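Local coordinates for SnoaL-like domain-containing protein (Kribbella flavida, PDB 4LMI) that is of unknown function but belongs to the SnoaL-like branch of the NTF2 superfamily and may act as a ketosteroid isomerase, at residues 19-22 against 28-31; 37-42 against 55-60; 83-86 against 91-94; 116-121 against 126-131. One frame throughout, in Å; residues are numbered along the deposited sequence.

Interaction 1 of 4, residues 19-22 against 28-31; sequences DTLN and EFAA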
# COMPACT_ATOMS: atom_id res chain seq x y z
N ASP B 19 -6.91 3.26 15.47
CA ASP B 19 -7.09 3.03 16.91
C ASP B 19 -8.55 2.75 17.28
O ASP B 19 -8.84 1.81 18.02
CB ASP B 19 -6.52 4.19 17.74
CG ASP B 19 -4.99 4.21 17.74
OD1 ASP B 19 -4.37 3.23 17.30
OD2 ASP B 19 -4.41 5.22 18.19
N THR B 20 -9.47 3.56 16.74
CA THR B 20 -10.91 3.37 17.01
C THR B 20 -11.48 2.15 16.30
O THR B 20 -12.35 1.46 16.84
CB THR B 20 -11.76 4.61 16.67
OG1 THR B 20 -11.60 4.95 15.29
CG2 THR B 20 -11.35 5.81 17.57
N LEU B 21 -10.98 1.86 15.10
CA LEU B 21 -11.38 0.65 14.38
C LEU B 21 -10.94 -0.60 15.14
O LEU B 21 -11.75 -1.49 15.41
CB LEU B 21 -10.81 0.63 12.96
CG LEU B 21 -11.19 -0.59 12.10
CD1 LEU B 21 -12.70 -0.78 12.01
CD2 LEU B 21 -10.57 -0.47 10.71
N ASN B 22 -9.66 -0.67 15.50
CA ASN B 22 -9.16 -1.84 16.22
C ASN B 22 -9.84 -2.00 17.58
O ASN B 22 -10.08 -3.12 18.03
CB ASN B 22 -7.65 -1.79 16.38
CG ASN B 22 -7.09 -3.09 16.90
OD1 ASN B 22 -7.32 -4.16 16.33
ND2 ASN B 22 -6.35 -3.01 18.01
N GLU B 28 -16.89 6.75 18.23
CA GLU B 28 -15.71 7.56 17.90
C GLU B 28 -15.26 7.32 16.46
O GLU B 28 -14.88 8.27 15.76
CB GLU B 28 -14.57 7.29 18.89
CG GLU B 28 -14.86 7.74 20.32
CD GLU B 28 -15.43 6.64 21.21
OE1 GLU B 28 -16.12 5.72 20.71
OE2 GLU B 28 -15.18 6.71 22.43
N PHE B 29 -15.31 6.07 16.01
CA PHE B 29 -14.98 5.71 14.63
C PHE B 29 -15.93 6.38 13.63
O PHE B 29 -15.49 7.02 12.67
CB PHE B 29 -14.99 4.18 14.47
CG PHE B 29 -14.62 3.70 13.09
CD1 PHE B 29 -13.30 3.72 12.66
CD2 PHE B 29 -15.60 3.19 12.24
CE1 PHE B 29 -12.96 3.26 11.40
CE2 PHE B 29 -15.26 2.72 10.97
CZ PHE B 29 -13.94 2.76 10.55
N ALA B 30 -17.24 6.25 13.87
CA ALA B 30 -18.24 6.90 13.02
C ALA B 30 -18.04 8.42 12.93
O ALA B 30 -18.21 9.00 11.86
CB ALA B 30 -19.65 6.56 13.48
N ALA B 31 -17.66 9.04 14.05
CA ALA B 31 -17.49 10.51 14.12
C ALA B 31 -16.31 11.04 13.31
O ALA B 31 -16.26 12.23 12.99
CB ALA B 31 -17.42 10.99 15.56

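Interaction 2 of 4, residues 37-42 against 55-60; sequences VRYELP and LRFNQE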
# COMPACT_ATOMS: atom_id res chain seq x y z
N VAL B 37 -18.54 9.17 3.10
CA VAL B 37 -17.32 8.37 2.97
C VAL B 37 -17.50 7.27 1.92
O VAL B 37 -18.57 6.65 1.82
CB VAL B 37 -16.83 7.80 4.32
CG1 VAL B 37 -17.86 6.85 4.93
CG2 VAL B 37 -15.47 7.10 4.16
N ARG B 38 -16.46 7.06 1.13
CA ARG B 38 -16.47 6.05 0.08
C ARG B 38 -15.35 5.05 0.33
O ARG B 38 -14.18 5.42 0.43
CB ARG B 38 -16.32 6.71 -1.29
CG ARG B 38 -16.14 5.72 -2.44
CD ARG B 38 -16.30 6.40 -3.78
NE ARG B 38 -15.63 5.65 -4.83
CZ ARG B 38 -15.95 5.69 -6.12
NH1 ARG B 38 -15.27 4.96 -6.99
NH2 ARG B 38 -16.97 6.44 -6.54
N TYR B 39 -15.74 3.78 0.45
CA TYR B 39 -14.83 2.66 0.70
C TYR B 39 -14.72 1.78 -0.53
O TYR B 39 -15.74 1.44 -1.14
CB TYR B 39 -15.38 1.83 1.87
CG TYR B 39 -14.63 0.56 2.20
CD1 TYR B 39 -13.40 0.60 2.85
CD2 TYR B 39 -15.17 -0.69 1.91
CE1 TYR B 39 -12.72 -0.56 3.19
CE2 TYR B 39 -14.50 -1.86 2.24
CZ TYR B 39 -13.28 -1.79 2.88
OH TYR B 39 -12.60 -2.93 3.22
N GLU B 40 -13.50 1.42 -0.90
CA GLU B 40 -13.27 0.49 -1.99
C GLU B 40 -12.38 -0.65 -1.54
O GLU B 40 -11.44 -0.44 -0.76
CB GLU B 40 -12.58 1.18 -3.16
CG GLU B 40 -13.39 2.21 -3.92
CD GLU B 40 -12.57 2.80 -5.05
OE1 GLU B 40 -11.34 2.81 -4.94
OE2 GLU B 40 -13.15 3.26 -6.06
N LEU B 41 -12.70 -1.84 -2.03
CA LEU B 41 -11.81 -3.00 -1.99
C LEU B 41 -11.51 -3.37 -3.43
O LEU B 41 -12.25 -4.16 -4.03
CB LEU B 41 -12.51 -4.18 -1.30
CG LEU B 41 -12.49 -4.32 0.21
CD1 LEU B 41 -13.59 -5.27 0.67
CD2 LEU B 41 -11.12 -4.81 0.68
N PRO B 42 -10.45 -2.77 -4.02
CA PRO B 42 -10.20 -2.99 -5.45
C PRO B 42 -10.02 -4.45 -5.87
O PRO B 42 -10.44 -4.82 -6.98
CB PRO B 42 -8.92 -2.19 -5.71
CG PRO B 42 -9.01 -1.07 -4.73
CD PRO B 42 -9.60 -1.69 -3.49
N LEU B 55 -20.26 1.88 8.35
CA LEU B 55 -20.26 1.54 9.77
C LEU B 55 -20.84 0.15 10.00
O LEU B 55 -20.25 -0.67 10.70
CB LEU B 55 -21.02 2.60 10.59
CG LEU B 55 -21.08 2.39 12.12
CD1 LEU B 55 -19.69 2.33 12.75
CD2 LEU B 55 -21.93 3.46 12.78
N ARG B 56 -21.98 -0.12 9.37
CA ARG B 56 -22.63 -1.44 9.44
C ARG B 56 -21.72 -2.57 8.98
O ARG B 56 -21.65 -3.61 9.64
CB ARG B 56 -23.93 -1.46 8.63
CG ARG B 56 -25.07 -0.67 9.24
CD ARG B 56 -26.41 -1.08 8.64
NE ARG B 56 -26.90 -2.33 9.22
CZ ARG B 56 -27.95 -3.01 8.77
NH1 ARG B 56 -28.64 -2.57 7.72
NH2 ARG B 56 -28.32 -4.13 9.38
N PHE B 57 -21.02 -2.36 7.86
CA PHE B 57 -20.06 -3.34 7.32
C PHE B 57 -19.02 -3.73 8.36
O PHE B 57 -18.75 -4.92 8.55
CB PHE B 57 -19.40 -2.77 6.04
CG PHE B 57 -18.14 -3.49 5.62
CD1 PHE B 57 -18.19 -4.73 5.00
CD2 PHE B 57 -16.90 -2.89 5.80
CE1 PHE B 57 -17.03 -5.38 4.60
CE2 PHE B 57 -15.73 -3.53 5.40
CZ PHE B 57 -15.80 -4.78 4.80
N ASN B 58 -18.46 -2.73 9.04
CA ASN B 58 -17.50 -2.98 10.10
C ASN B 58 -18.09 -3.67 11.33
O ASN B 58 -17.47 -4.56 11.91
CB ASN B 58 -16.79 -1.67 10.48
CG ASN B 58 -15.83 -1.21 9.41
OD1 ASN B 58 -14.75 -1.80 9.24
ND2 ASN B 58 -16.21 -0.18 8.66
N GLN B 59 -19.31 -3.26 11.70
CA GLN B 59 -20.00 -3.83 12.86
C GLN B 59 -20.48 -5.27 12.63
O GLN B 59 -20.49 -6.09 13.55
CB GLN B 59 -21.17 -2.94 13.28
CG GLN B 59 -20.74 -1.62 13.91
CD GLN B 59 -21.91 -0.67 14.14
OE1 GLN B 59 -22.88 -0.67 13.39
NE2 GLN B 59 -21.81 0.14 15.19
N GLU B 60 -20.88 -5.57 11.39
CA GLU B 60 -21.39 -6.89 11.04
C GLU B 60 -20.29 -7.91 10.72
O GLU B 60 -20.58 -9.08 10.48
CB GLU B 60 -22.35 -6.81 9.85
CG GLU B 60 -23.69 -6.17 10.18
CD GLU B 60 -24.60 -6.06 8.97
OE1 GLU B 60 -24.34 -6.74 7.95
OE2 GLU B 60 -25.57 -5.29 9.03

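Interaction 3 of 4, residues 83-86 against 91-94; sequences VNLT and RLVG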
# COMPACT_ATOMS: atom_id res chain seq x y z
N VAL B 83 -0.82 -2.42 7.93
CA VAL B 83 -1.15 -3.08 9.19
C VAL B 83 -0.84 -4.57 9.10
O VAL B 83 -0.96 -5.18 8.03
CB VAL B 83 -2.64 -2.88 9.59
CG1 VAL B 83 -2.97 -1.40 9.77
CG2 VAL B 83 -3.58 -3.53 8.58
N ASN B 84 -0.41 -5.14 10.22
CA ASN B 84 -0.45 -6.59 10.38
C ASN B 84 -1.81 -6.98 10.94
O ASN B 84 -2.22 -6.50 11.99
CB ASN B 84 0.68 -7.09 11.29
CG ASN B 84 2.02 -7.13 10.59
OD1 ASN B 84 2.09 -7.16 9.35
ND2 ASN B 84 3.09 -7.13 11.36
N LEU B 85 -2.51 -7.82 10.20
CA LEU B 85 -3.82 -8.29 10.59
C LEU B 85 -3.77 -9.77 10.96
O LEU B 85 -3.21 -10.58 10.21
CB LEU B 85 -4.83 -8.07 9.46
CG LEU B 85 -6.27 -8.54 9.68
CD1 LEU B 85 -7.00 -7.67 10.69
CD2 LEU B 85 -7.03 -8.56 8.36
N THR B 86 -4.34 -10.10 12.11
CA THR B 86 -4.65 -11.47 12.45
C THR B 86 -6.15 -11.60 12.23
O THR B 86 -6.94 -11.01 12.97
CB THR B 86 -4.27 -11.80 13.91
OG1 THR B 86 -2.90 -11.45 14.14
CG2 THR B 86 -4.46 -13.28 14.20
N ARG B 91 -2.63 -14.93 9.22
CA ARG B 91 -1.80 -13.74 9.32
C ARG B 91 -1.79 -13.04 7.96
O ARG B 91 -1.41 -13.63 6.94
CB ARG B 91 -0.38 -14.10 9.78
CG ARG B 91 -0.33 -14.86 11.10
CD ARG B 91 -0.02 -13.95 12.28
NE ARG B 91 1.40 -13.95 12.60
CZ ARG B 91 1.98 -13.15 13.49
NH1 ARG B 91 1.27 -12.27 14.16
NH2 ARG B 91 3.29 -13.24 13.70
N LEU B 92 -2.23 -11.78 7.97
CA LEU B 92 -2.45 -11.00 6.76
C LEU B 92 -1.77 -9.65 6.88
O LEU B 92 -1.40 -9.22 7.97
CB LEU B 92 -3.95 -10.76 6.58
CG LEU B 92 -4.76 -11.79 5.81
CD1 LEU B 92 -6.00 -12.17 6.60
CD2 LEU B 92 -5.13 -11.25 4.44
N VAL B 93 -1.61 -8.97 5.74
CA VAL B 93 -1.15 -7.59 5.73
C VAL B 93 -2.20 -6.74 5.01
O VAL B 93 -2.79 -7.16 4.01
CB VAL B 93 0.24 -7.43 5.08
CG1 VAL B 93 0.58 -5.96 4.85
CG2 VAL B 93 1.31 -8.07 5.97
N GLY B 94 -2.48 -5.57 5.57
CA GLY B 94 -3.34 -4.61 4.90
C GLY B 94 -2.53 -3.39 4.53
O GLY B 94 -1.62 -3.00 5.26

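Interaction 4 of 4, residues 116-121 against 126-131; sequences YEPPPG and VERVPA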
# COMPACT_ATOMS: atom_id res chain seq x y z
N TYR B 116 1.88 -15.70 -1.42
CA TYR B 116 1.79 -16.51 -2.65
C TYR B 116 3.17 -17.07 -2.99
O TYR B 116 4.18 -16.57 -2.51
CB TYR B 116 1.20 -15.72 -3.83
CG TYR B 116 2.03 -14.55 -4.35
CD1 TYR B 116 2.98 -14.74 -5.37
CD2 TYR B 116 1.85 -13.26 -3.86
CE1 TYR B 116 3.74 -13.68 -5.85
CE2 TYR B 116 2.60 -12.19 -4.34
CZ TYR B 116 3.54 -12.41 -5.33
OH TYR B 116 4.29 -11.35 -5.81
N GLU B 117 3.19 -18.13 -3.80
CA GLU B 117 4.44 -18.71 -4.26
C GLU B 117 5.06 -17.87 -5.37
O GLU B 117 4.38 -17.55 -6.35
CB GLU B 117 4.25 -20.16 -4.72
CG GLU B 117 4.30 -21.18 -3.59
CD GLU B 117 5.61 -21.15 -2.83
OE1 GLU B 117 6.69 -21.14 -3.47
OE2 GLU B 117 5.57 -21.15 -1.58
N PRO B 118 6.34 -17.50 -5.23
CA PRO B 118 7.00 -16.69 -6.25
C PRO B 118 7.15 -17.45 -7.57
O PRO B 118 7.38 -18.66 -7.55
CB PRO B 118 8.37 -16.41 -5.64
CG PRO B 118 8.60 -17.50 -4.65
CD PRO B 118 7.24 -17.81 -4.10
N PRO B 119 6.99 -16.76 -8.71
CA PRO B 119 7.28 -17.39 -10.00
C PRO B 119 8.76 -17.78 -10.11
O PRO B 119 9.61 -17.11 -9.51
CB PRO B 119 6.94 -16.29 -11.02
CG PRO B 119 6.89 -15.02 -10.24
CD PRO B 119 6.43 -15.40 -8.87
N PRO B 120 9.07 -18.86 -10.85
CA PRO B 120 10.46 -19.29 -11.02
C PRO B 120 11.30 -18.31 -11.84
O PRO B 120 10.75 -17.44 -12.53
CB PRO B 120 10.32 -20.62 -11.77
CG PRO B 120 9.01 -20.52 -12.47
CD PRO B 120 8.13 -19.76 -11.54
N GLY B 121 12.63 -18.43 -11.76
CA GLY B 121 13.53 -17.66 -12.62
C GLY B 121 14.44 -16.65 -11.94
O GLY B 121 15.31 -16.07 -12.58
N VAL B 126 17.51 -14.14 -5.20
CA VAL B 126 16.76 -13.98 -3.95
C VAL B 126 17.31 -14.79 -2.78
O VAL B 126 17.93 -15.84 -2.97
CB VAL B 126 15.25 -14.29 -4.13
CG1 VAL B 126 14.63 -13.40 -5.19
CG2 VAL B 126 15.01 -15.76 -4.46
N GLU B 127 17.10 -14.25 -1.59
CA GLU B 127 17.25 -15.01 -0.36
C GLU B 127 15.84 -15.19 0.20
O GLU B 127 15.07 -14.23 0.26
CB GLU B 127 18.13 -14.25 0.63
CG GLU B 127 18.50 -15.02 1.89
CD GLU B 127 19.21 -14.17 2.92
OE1 GLU B 127 18.77 -13.02 3.16
OE2 GLU B 127 20.21 -14.65 3.50
N ARG B 128 15.50 -16.42 0.57
CA ARG B 128 14.19 -16.71 1.17
C ARG B 128 14.26 -16.54 2.68
O ARG B 128 14.92 -17.31 3.38
CB ARG B 128 13.70 -18.12 0.81
CG ARG B 128 13.51 -18.38 -0.68
CD ARG B 128 12.60 -17.35 -1.35
NE ARG B 128 11.20 -17.45 -0.94
CZ ARG B 128 10.34 -18.36 -1.40
NH1 ARG B 128 10.74 -19.27 -2.27
NH2 ARG B 128 9.09 -18.37 -0.98
N VAL B 129 13.56 -15.52 3.18
CA VAL B 129 13.59 -15.14 4.59
C VAL B 129 12.33 -14.30 4.88
O VAL B 129 11.92 -13.50 4.03
CB VAL B 129 14.89 -14.36 4.93
CG1 VAL B 129 15.07 -13.14 4.03
CG2 VAL B 129 14.96 -13.97 6.40
N PRO B 130 11.70 -14.49 6.06
CA PRO B 130 10.53 -13.67 6.42
C PRO B 130 10.84 -12.17 6.36
O PRO B 130 11.95 -11.76 6.70
CB PRO B 130 10.23 -14.09 7.86
CG PRO B 130 10.77 -15.48 7.97
CD PRO B 130 11.98 -15.52 7.08
N ALA B 131 9.86 -11.38 5.94
CA ALA B 131 10.02 -9.93 5.88
C ALA B 131 10.18 -9.34 7.28
O ALA B 131 9.65 -9.87 8.26
CB ALA B 131 8.84 -9.30 5.16

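Interaction 1 of 4, residues 19-22 against 28-31
T20 and F29 mark the closest backbone approach between the end of helix 6-22 and the short helix 26-31, their CA atoms standing 5.3 Å apart. F29 gives the largest share of the contact surface. Its CG lies anti to the backbone N (chi1 -178°), which sends the ring alongside L21, the two side chains running next to each other in the same direction. L21 meets the ring at two levels: CB reaches the F29 CE1 corner at 3.7 Å, while the CD1 methyl rides 4.0 Å above the plane of the F29 ring, shifted from its centre toward the rim. T20 takes the edge instead. Its OG1 lies in the ring plane, 3.4 Å from F29 CD1, and also lies 3.6 Å from F29 CB. That hydroxyl is not spent on the phenylalanine, since it is hydrogen-bonded to the carbonyl O of K16 one turn back in its own helix. The remaining branch of T20, CG2, faces the aliphatic base of E28, with CG2 3.8 Å from E28 CB at the outer margin of the join. About 196 Å² is buried in all. Y17 also meets the F29 ring, and Y54 and N58 of helix 51-59 touch it as well. The arrangement is a short-loop junction between two consecutive helices, 6-22 and 26-31, with the F29 ring packed against T20 and L21 between them, in the N-terminal helical part of the NTF2-like alpha+beta fold, whose helices pack against a curved sheet.

Interaction 2 of 4, residues 37-42 against 55-60
Y39 and F57 make the direct contact, one buried ring from the strand and one from the helix. The nearest atoms are Y39 CE2 and F57 CE2, 3.8 Å apart, and the F57 CE2 corner also lies 3.9 Å from Y39 OH. The ring centroids are 5.3 Å apart with the planes inclined at 40°, an oblique pairing. The side chains meet at about a right angle, and because each carries its CG anti to its backbone N (chi1 175° for Y39), both rings extend far enough to bridge backbones whose nearest CA atoms, those of Y39 and F57, are 10.4 Å apart. The second shell fixes the tyrosine: its OH is hydrogen-bonded to OD2 of D110, Y54 meets its ring, and I48 touches both Y39 and F57. Further out, R38 NH1 and E40 OE2 form an almost straight salt bridge of 2.9 Å along the strand, lying in the guanidinium plane of R38 and meeting the carboxylate on its anti side, tilted 25° out of the carboxylate plane. On the helix, R56 NH2 and E60 OE2 are joined by a 3.0 Å salt bridge. From the second subunit, R122 packs on F57 and E132 N is hydrogen-bonded to the same E40 oxygen. A bound HEPES molecule, probably from crystallisation, lies by N58 OD1 and F57, consistent with a pocket where helix 51-59 lies against strand 37-41, itself between strands 46-49 and 104-111, with helix 26-31 packed on L55 and N58.

Interaction 3 of 4, residues 83-86 against 91-94
N84 sets its CG opposite its own carbonyl carbon (chi1 -77°), and V93 directs CG2 the same way, so that the amide and the methyl run side by side with N84 OD1 3.6 Å from V93 CG2. The setting is the antiparallel beta hairpin of strands 78-87 and 90-101, part of the curved sheet of the NTF2-like fold. Two hydrogen-bonded pairs, V83 with G94 and L85 with L92, alternate with two non-hydrogen-bonded ones, N84 with V93 and T86 with R91, and each hydrogen-bonded pair makes both backbone bonds. N84, T86, R91 and V93 share one face; V83, L85 and L92 project from the opposite one, where L85 CB and L92 CB are 4.0 Å apart and V83 CG2 settles over the backbone of G94, 3.8 Å from its CA. The polar end of N84 is claimed by L133 O and R135 N of the C-terminal tail. V93 packs on F111 of the second subunit. In the L85-L92 pair the two bonds differ: L85 N comes from above the carbonyl plane of L92, whereas L85 O receives L92 N at 2.7 Å, nearly along the C=O axis, and also meets the CA of R91 at 3.6 Å.

Interaction 4 of 4, residues 116-121 against 126-131
R128 reaches across to P118, its CB already directed toward the 116-121 loop. From CB the chain does not run out straight: bends about CB-CG (chi2 -54°) and CG-CD (chi3 -70°) fold the side chain and turn a face of the guanidinium toward the proline. CZ then lies 3.8 Å from P118 CG, the two side chains approaching from opposite directions. At the tip the nitrogens divide the ring between them, NH1 meeting P118 CG at 3.7 Å and NH2 meeting P118 CD at 3.7 Å. P118 CG hovers 3.4 Å above the guanidinium plane, displaced toward its rim, which leaves the N-H groups directed to the sides. NH2 is hydrogen-bonded to T44 O of the second subunit, and NE is hydrogen-bonded outside the two segments. E117 OE1 approaches the guanidinium edge near its plane but stays 4.4 Å from R128 NH2, too far for a salt bridge, though the opposite charges probably attract. The contact is a surface one in the extended C-terminal arm that follows strand 104-111. There strand 127-128 pairs antiparallel with a strand of the second subunit, carrying the sheet across the interface, while P118 and V126 pack on E46 of that subunit.

The four contacts follow one another along the chain, in order and without overlap, and together they trace the build of an NTF2-like subunit. Interactions 1 and 2, with centres 13 Å apart, touch directly: L21, F29 and A30 pack on L55 and N58, joining three helices to the sheet. Interactions 2 and 3 reach the same six-stranded sheet, their centres 17 Å apart, through strands 37-41, 78-87 and 90-101. Interaction 4 is the outlier, about 36 Å from interaction 1 between centres, on the C-terminal arm that follows strand 104-111. Interactions 2 and 4 both meet the second subunit, so that subunit borders both the sheet-helix packing and the C-terminal arm.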